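Local coordinates for protein helicase of the snf2/rad54 family (Sulfolobus solfataricus, PDB 1Z5Z) that probably couples ATP hydrolysis to movement along DNA as a SWI2/SNF2-type ATPase, represented here by the C-terminal domain of its core, at residues I99-M102 against E103-E107; V122-G125 against K126-R129. All coordinates share one frame; numbering follows the deposited sequence.

Contact 1: I99-M102 against E103-E107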
ATOM      1  N   ILE A  99       3.485  10.867  -5.150  1.00 34.16           N
ATOM      2  CA  ILE A  99       4.439  11.624  -5.948  1.00 37.28           C
ATOM      3  C   ILE A  99       5.203  10.687  -6.884  1.00 37.06           C
ATOM      4  O   ILE A  99       5.386  11.009  -8.055  1.00 34.50           O
ATOM      5  CB  ILE A  99       5.421  12.393  -5.034  1.00 38.60           C
ATOM      6  CG1 ILE A  99       4.711  13.593  -4.417  1.00 38.20           C
ATOM      7  CG2 ILE A  99       6.678  12.837  -5.827  1.00 43.19           C
ATOM      8  CD1 ILE A  99       5.383  14.104  -3.127  1.00 39.80           C
ATOM      9  N   ARG A 100       5.652   9.536  -6.385  1.00 34.48           N
ATOM     10  CA  ARG A 100       6.368   8.625  -7.260  1.00 36.18           C
ATOM     11  C   ARG A 100       5.404   7.978  -8.247  1.00 35.47           C
ATOM     12  O   ARG A 100       5.788   7.677  -9.379  1.00 33.94           O
ATOM     13  CB  ARG A 100       7.090   7.519  -6.469  1.00 38.95           C
ATOM     14  CG  ARG A 100       8.270   8.007  -5.675  1.00 47.76           C
ATOM     15  CD  ARG A 100       9.440   8.341  -6.590  1.00 53.91           C
ATOM     16  NE  ARG A 100      10.567   7.455  -6.324  1.00 59.25           N
ATOM     17  CZ  ARG A 100      11.053   6.577  -7.198  1.00 60.69           C
ATOM     18  NH1 ARG A 100      12.082   5.805  -6.846  1.00 58.86           N
ATOM     19  NH2 ARG A 100      10.517   6.476  -8.419  1.00 57.82           N
ATOM     20  N   THR A 101       4.157   7.762  -7.836  1.00 33.40           N
ATOM     21  CA  THR A 101       3.199   7.135  -8.734  1.00 33.13           C
ATOM     22  C   THR A 101       2.950   7.958 -10.009  1.00 31.93           C
ATOM     23  O   THR A 101       2.888   7.400 -11.109  1.00 33.00           O
ATOM     24  CB  THR A 101       1.865   6.853  -7.989  1.00 31.75           C
ATOM     25  OG1 THR A 101       2.119   5.908  -6.927  1.00 29.70           O
ATOM     26  CG2 THR A 101       0.801   6.281  -8.972  1.00 26.16           C
ATOM     27  N   MET A 102       2.776   9.267  -9.873  1.00 31.93           N
ATOM     28  CA  MET A 102       2.570  10.103 -11.052  1.00 33.64           C
ATOM     29  C   MET A 102       3.848  10.051 -11.930  1.00 36.04           C
ATOM     30  O   MET A 102       3.746  10.113 -13.146  1.00 37.07           O
ATOM     31  CB  MET A 102       2.249  11.544 -10.658  1.00 31.56           C
ATOM     32  CG  MET A 102       0.946  11.712  -9.808  1.00 31.96           C
ATOM     33  SD  MET A 102      -0.462  10.727 -10.328  1.00 41.29           S
ATOM     34  CE  MET A 102      -0.870  11.548 -11.938  1.00 39.52           C
ATOM     35  N   GLU A 103       5.028   9.915 -11.325  1.00 36.08           N
ATOM     36  CA  GLU A 103       6.256   9.836 -12.118  1.00 40.34           C
ATOM     37  C   GLU A 103       6.254   8.554 -12.903  1.00 40.26           C
ATOM     38  O   GLU A 103       6.632   8.548 -14.079  1.00 40.20           O
ATOM     39  CB  GLU A 103       7.523   9.871 -11.258  1.00 39.14           C
ATOM     40  CG  GLU A 103       7.571  11.056 -10.307  1.00 47.05           C
ATOM     41  CD  GLU A 103       8.835  11.103  -9.453  1.00 46.71           C
ATOM     42  OE1 GLU A 103       9.434  10.045  -9.164  1.00 48.89           O
ATOM     43  OE2 GLU A 103       9.215  12.220  -9.061  1.00 52.67           O
ATOM     44  N   ILE A 104       5.820   7.462 -12.274  1.00 34.79           N
ATOM     45  CA  ILE A 104       5.802   6.179 -12.971  1.00 34.35           C
ATOM     46  C   ILE A 104       4.767   6.217 -14.082  1.00 35.66           C
ATOM     47  O   ILE A 104       4.987   5.741 -15.199  1.00 36.24           O
ATOM     48  CB  ILE A 104       5.455   5.014 -12.016  1.00 33.40           C
ATOM     49  CG1 ILE A 104       6.616   4.756 -11.040  1.00 36.69           C
ATOM     50  CG2 ILE A 104       5.107   3.799 -12.833  1.00 33.33           C
ATOM     51  CD1 ILE A 104       6.226   3.898  -9.779  1.00 36.55           C
ATOM     52  N   ILE A 105       3.617   6.778 -13.756  1.00 35.52           N
ATOM     53  CA  ILE A 105       2.554   6.894 -14.730  1.00 38.29           C
ATOM     54  C   ILE A 105       3.013   7.663 -16.000  1.00 40.40           C
ATOM     55  O   ILE A 105       2.757   7.245 -17.143  1.00 38.67           O
ATOM     56  CB  ILE A 105       1.318   7.598 -14.079  1.00 34.88           C
ATOM     57  CG1 ILE A 105       0.657   6.635 -13.070  1.00 38.00           C
ATOM     58  CG2 ILE A 105       0.304   7.992 -15.151  1.00 37.04           C
ATOM     59  CD1 ILE A 105      -0.723   7.113 -12.575  1.00 37.50           C
ATOM     60  N   GLU A 106       3.709   8.771 -15.784  1.00 40.14           N
ATOM     61  CA  GLU A 106       4.170   9.612 -16.893  1.00 43.89           C
ATOM     62  C   GLU A 106       5.042   8.764 -17.825  1.00 43.19           C
ATOM     63  O   GLU A 106       4.782   8.651 -19.027  1.00 43.05           O
ATOM     64  CB  GLU A 106       4.935  10.807 -16.318  1.00 44.50           C
ATOM     65  CG  GLU A 106       5.228  11.900 -17.320  1.00 56.82           C
ATOM     66  CD  GLU A 106       5.743  13.167 -16.646  1.00 59.42           C
ATOM     67  OE1 GLU A 106       6.841  13.122 -16.055  1.00 62.80           O
ATOM     68  OE2 GLU A 106       5.043  14.205 -16.700  1.00 61.55           O
ATOM     69  N   GLU A 107       6.051   8.130 -17.256  1.00 43.32           N
ATOM     70  CA  GLU A 107       6.896   7.264 -18.037  1.00 45.44           C
ATOM     71  C   GLU A 107       6.089   6.128 -18.702  1.00 45.81           C
ATOM     72  O   GLU A 107       6.311   5.818 -19.864  1.00 46.84           O
ATOM     73  CB  GLU A 107       8.010   6.674 -17.160  1.00 45.58           C
ATOM     74  CG  GLU A 107       8.544   5.356 -17.667  1.00 51.59           C
ATOM     75  CD  GLU A 107       9.722   4.843 -16.865  1.00 55.59           C
ATOM     76  OE1 GLU A 107       9.929   3.609 -16.822  1.00 61.03           O
ATOM     77  OE2 GLU A 107      10.451   5.664 -16.286  1.00 59.35           O
TER
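Glu-103 reaches back along one turn of helix to Ile-99 and Arg-100, and its side chain lies along the backbone of the preceding turn. CB rests 3.4 Å from Arg-100 O. With CG anti to its own carbonyl carbon (chi1 -53°), the chain turns back toward that turn and CG comes to 3.1 Å from Ile-99 O, a tight carbon-oxygen approach. From there the extended chain carries the carboxylate onward. OE1 meets Arg-100 CD at 3.1 Å, nearer than it comes to the guanidinium, where NH2 stands 3.8 Å from OE1 in a long salt bridge. The two planes are 46° apart and OE1 approaches the guanidinium obliquely; at that distance and tilt the pairing is probably a weak electrostatic one. The Glu-103 and Ile-99 side chains run side by side, OE2 ending 4.2 Å from Ile-99 CG2.

These residues belong to helix 96-110, an amphipathic helix packed on the parallel sheet of the RecA-like C-terminal helicase domain. Its carbonyls accept i to i+4 bonds: Ile-105 N gives to Thr-101 O at 2.8 Å, Ile-104 N to Arg-100 O and Glu-106 N to Met-102 O, whereas the bond from Glu-103 N to Ile-99 O is weak.

The inward side is mostly apolar. Thr-101 CG2 touches Ile-105 CD1 at 4.0 Å, while Thr-101 OG1 is hydrogen-bonded to Lys-97 O one turn earlier. Met-102, bent at chi2 and chi3, sets SD 4.3 Å from the same Ile-105 CD1. Thr-101 and Ile-104 pack on Leu-220 of strand 216-222; Met-102 touches Ile-131, and Ile-105 touches Ile-132, of helix 122-136.

Contact 2: V122-G125 against K126-R129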
ATOM      1  N   VAL A 122      -9.889   0.540   0.466  1.00 26.53           N
ATOM      2  CA  VAL A 122     -10.860   1.076  -0.466  1.00 28.71           C
ATOM      3  C   VAL A 122     -10.689   2.598  -0.545  1.00 30.62           C
ATOM      4  O   VAL A 122     -10.821   3.186  -1.629  1.00 32.96           O
ATOM      5  CB  VAL A 122     -12.341   0.794  -0.014  1.00 32.84           C
ATOM      6  CG1 VAL A 122     -13.274   1.493  -0.938  1.00 37.03           C
ATOM      7  CG2 VAL A 122     -12.672  -0.706  -0.003  1.00 36.60           C
ATOM      8  N   ASP A 123     -10.394   3.251   0.583  1.00 27.88           N
ATOM      9  CA  ASP A 123     -10.274   4.702   0.566  1.00 29.27           C
ATOM     10  C   ASP A 123      -9.071   5.205  -0.209  1.00 29.97           C
ATOM     11  O   ASP A 123      -9.143   6.248  -0.875  1.00 30.64           O
ATOM     12  CB  ASP A 123     -10.266   5.257   1.995  1.00 37.64           C
ATOM     13  CG  ASP A 123     -11.605   5.075   2.672  1.00 43.17           C
ATOM     14  OD1 ASP A 123     -12.609   5.124   1.934  1.00 47.46           O
ATOM     15  OD2 ASP A 123     -11.655   4.879   3.906  1.00 43.84           O
ATOM     16  N   MET A 124      -7.967   4.471  -0.126  1.00 27.93           N
ATOM     17  CA  MET A 124      -6.789   4.865  -0.885  1.00 28.40           C
ATOM     18  C   MET A 124      -7.128   4.683  -2.368  1.00 28.81           C
ATOM     19  O   MET A 124      -6.759   5.505  -3.193  1.00 29.69           O
ATOM     20  CB  MET A 124      -5.567   4.014  -0.515  1.00 24.77           C
ATOM     21  CG  MET A 124      -4.253   4.651  -1.068  1.00 25.78           C
ATOM     22  SD  MET A 124      -3.975   6.352  -0.445  1.00 27.96           S
ATOM     23  CE  MET A 124      -3.601   7.200  -1.963  1.00 25.60           C
ATOM     24  N   GLY A 125      -7.849   3.600  -2.688  1.00 30.48           N
ATOM     25  CA  GLY A 125      -8.238   3.351  -4.065  1.00 28.31           C
ATOM     26  C   GLY A 125      -8.994   4.536  -4.645  1.00 33.66           C
ATOM     27  O   GLY A 125      -8.733   4.928  -5.797  1.00 33.08           O
ATOM     28  N   LYS A 126      -9.933   5.108  -3.879  1.00 31.65           N
ATOM     29  CA  LYS A 126     -10.706   6.255  -4.363  1.00 34.05           C
ATOM     30  C   LYS A 126      -9.830   7.492  -4.552  1.00 34.65           C
ATOM     31  O   LYS A 126      -9.990   8.233  -5.525  1.00 35.91           O
ATOM     32  CB  LYS A 126     -11.836   6.573  -3.388  1.00 35.91           C
ATOM     33  CG  LYS A 126     -12.932   5.554  -3.405  1.00 38.59           C
ATOM     34  CD  LYS A 126     -13.900   5.803  -2.263  1.00 42.16           C
ATOM     35  CE  LYS A 126     -15.222   5.132  -2.560  1.00 46.89           C
ATOM     36  NZ  LYS A 126     -16.194   5.298  -1.452  1.00 50.45           N
ATOM     37  N   ILE A 127      -8.911   7.729  -3.621  1.00 33.60           N
ATOM     38  CA  ILE A 127      -8.012   8.874  -3.730  1.00 34.93           C
ATOM     39  C   ILE A 127      -7.170   8.747  -5.021  1.00 34.21           C
ATOM     40  O   ILE A 127      -7.066   9.683  -5.824  1.00 33.65           O
ATOM     41  CB  ILE A 127      -7.090   8.966  -2.480  1.00 35.19           C
ATOM     42  CG1 ILE A 127      -7.884   9.550  -1.298  1.00 35.65           C
ATOM     43  CG2 ILE A 127      -5.843   9.804  -2.794  1.00 32.59           C
ATOM     44  CD1 ILE A 127      -7.178   9.424   0.040  1.00 34.88           C
ATOM     45  N   ILE A 128      -6.593   7.575  -5.230  1.00 32.39           N
ATOM     46  CA  ILE A 128      -5.786   7.339  -6.414  1.00 31.66           C
ATOM     47  C   ILE A 128      -6.596   7.587  -7.675  1.00 33.25           C
ATOM     48  O   ILE A 128      -6.152   8.298  -8.594  1.00 32.32           O
ATOM     49  CB  ILE A 128      -5.298   5.907  -6.440  1.00 29.95           C
ATOM     50  CG1 ILE A 128      -4.263   5.720  -5.328  1.00 30.42           C
ATOM     51  CG2 ILE A 128      -4.665   5.593  -7.771  1.00 24.19           C
ATOM     52  CD1 ILE A 128      -3.914   4.252  -5.085  1.00 29.02           C
ATOM     53  N   ARG A 129      -7.791   7.009  -7.694  1.00 31.78           N
ATOM     54  CA  ARG A 129      -8.702   7.114  -8.823  1.00 31.08           C
ATOM     55  C   ARG A 129      -9.049   8.616  -9.076  1.00 33.87           C
ATOM     56  O   ARG A 129      -9.016   9.094 -10.220  1.00 29.65           O
ATOM     57  CB  ARG A 129      -9.950   6.286  -8.498  1.00 32.62           C
ATOM     58  CG  ARG A 129     -10.753   5.825  -9.692  1.00 36.77           C
ATOM     59  CD  ARG A 129     -11.926   6.718  -9.987  1.00 48.28           C
ATOM     60  NE  ARG A 129     -13.069   6.421  -9.120  1.00 48.58           N
ATOM     61  CZ  ARG A 129     -13.329   7.122  -8.034  1.00 47.54           C
ATOM     62  NH1 ARG A 129     -12.533   8.121  -7.737  1.00 47.16           N
ATOM     63  NH2 ARG A 129     -14.349   6.824  -7.243  1.00 47.12           N
TER
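Met-124 folds its thioether over the next turn, laying its terminal methyl against both Ile-127 and Ile-128. CE stands 3.5 Å from Ile-127 CG2 and 3.7 Å from Ile-128 CG1. With CG anti to the backbone N (chi1 -166°), the bends at chi2 and chi3 bring the methyl back toward the two isoleucines. Taken as whole side chains, Met-124 and Ile-128 cross at about a right angle, and Ile-128 CD1 also comes within 4.1 Å of Met-124 CG.

The helical backbone beneath is regular. Ile-128 N donates to Met-124 O at 2.9 Å, and Lys-126 N, Ile-127 N and Arg-129 N repeat the i to i+4 pattern onto Val-122 O, Asp-123 O and Gly-125 O.

On the outer side Lys-126 stretches back past Val-122, its CG 3.6 Å from Val-122 O. Its NZ stays 4.9 Å from Asp-123 OD1, so any attraction between these opposite charges acts without contact.

This first part of helix 122-136 follows strand 115-119 in the alternating beta-alpha order of the domain. Met-124 and Ile-127 lean on Leu-84 of helix 83-86, Ile-128 packs against Val-169 of strand 167-171, and Val-122 and Lys-126 border Phe-142 of strand 142-143.

How the contacts relate
Contact 1 and contact 2 illustrate one principle on two successive helices: residues three and four apart pair along the axis while one side of each helix packs on the parallel sheet. Strand 115-119 lies between the two helices in the chain. The contact centres are 16 Å apart and their nearest atoms about 6 Å, so they do not touch; the helices meet beyond contact 2, where Met-102 and Ile-105 of contact 1 reach residues between 131 and 136. Polar pairing differs: a long salt bridge in 99-107, separated charges in 122-129. Both lie within the conserved helicase C-terminal region, contact 2 nearer the chain centre (11 Å against 15 Å, centre to centre).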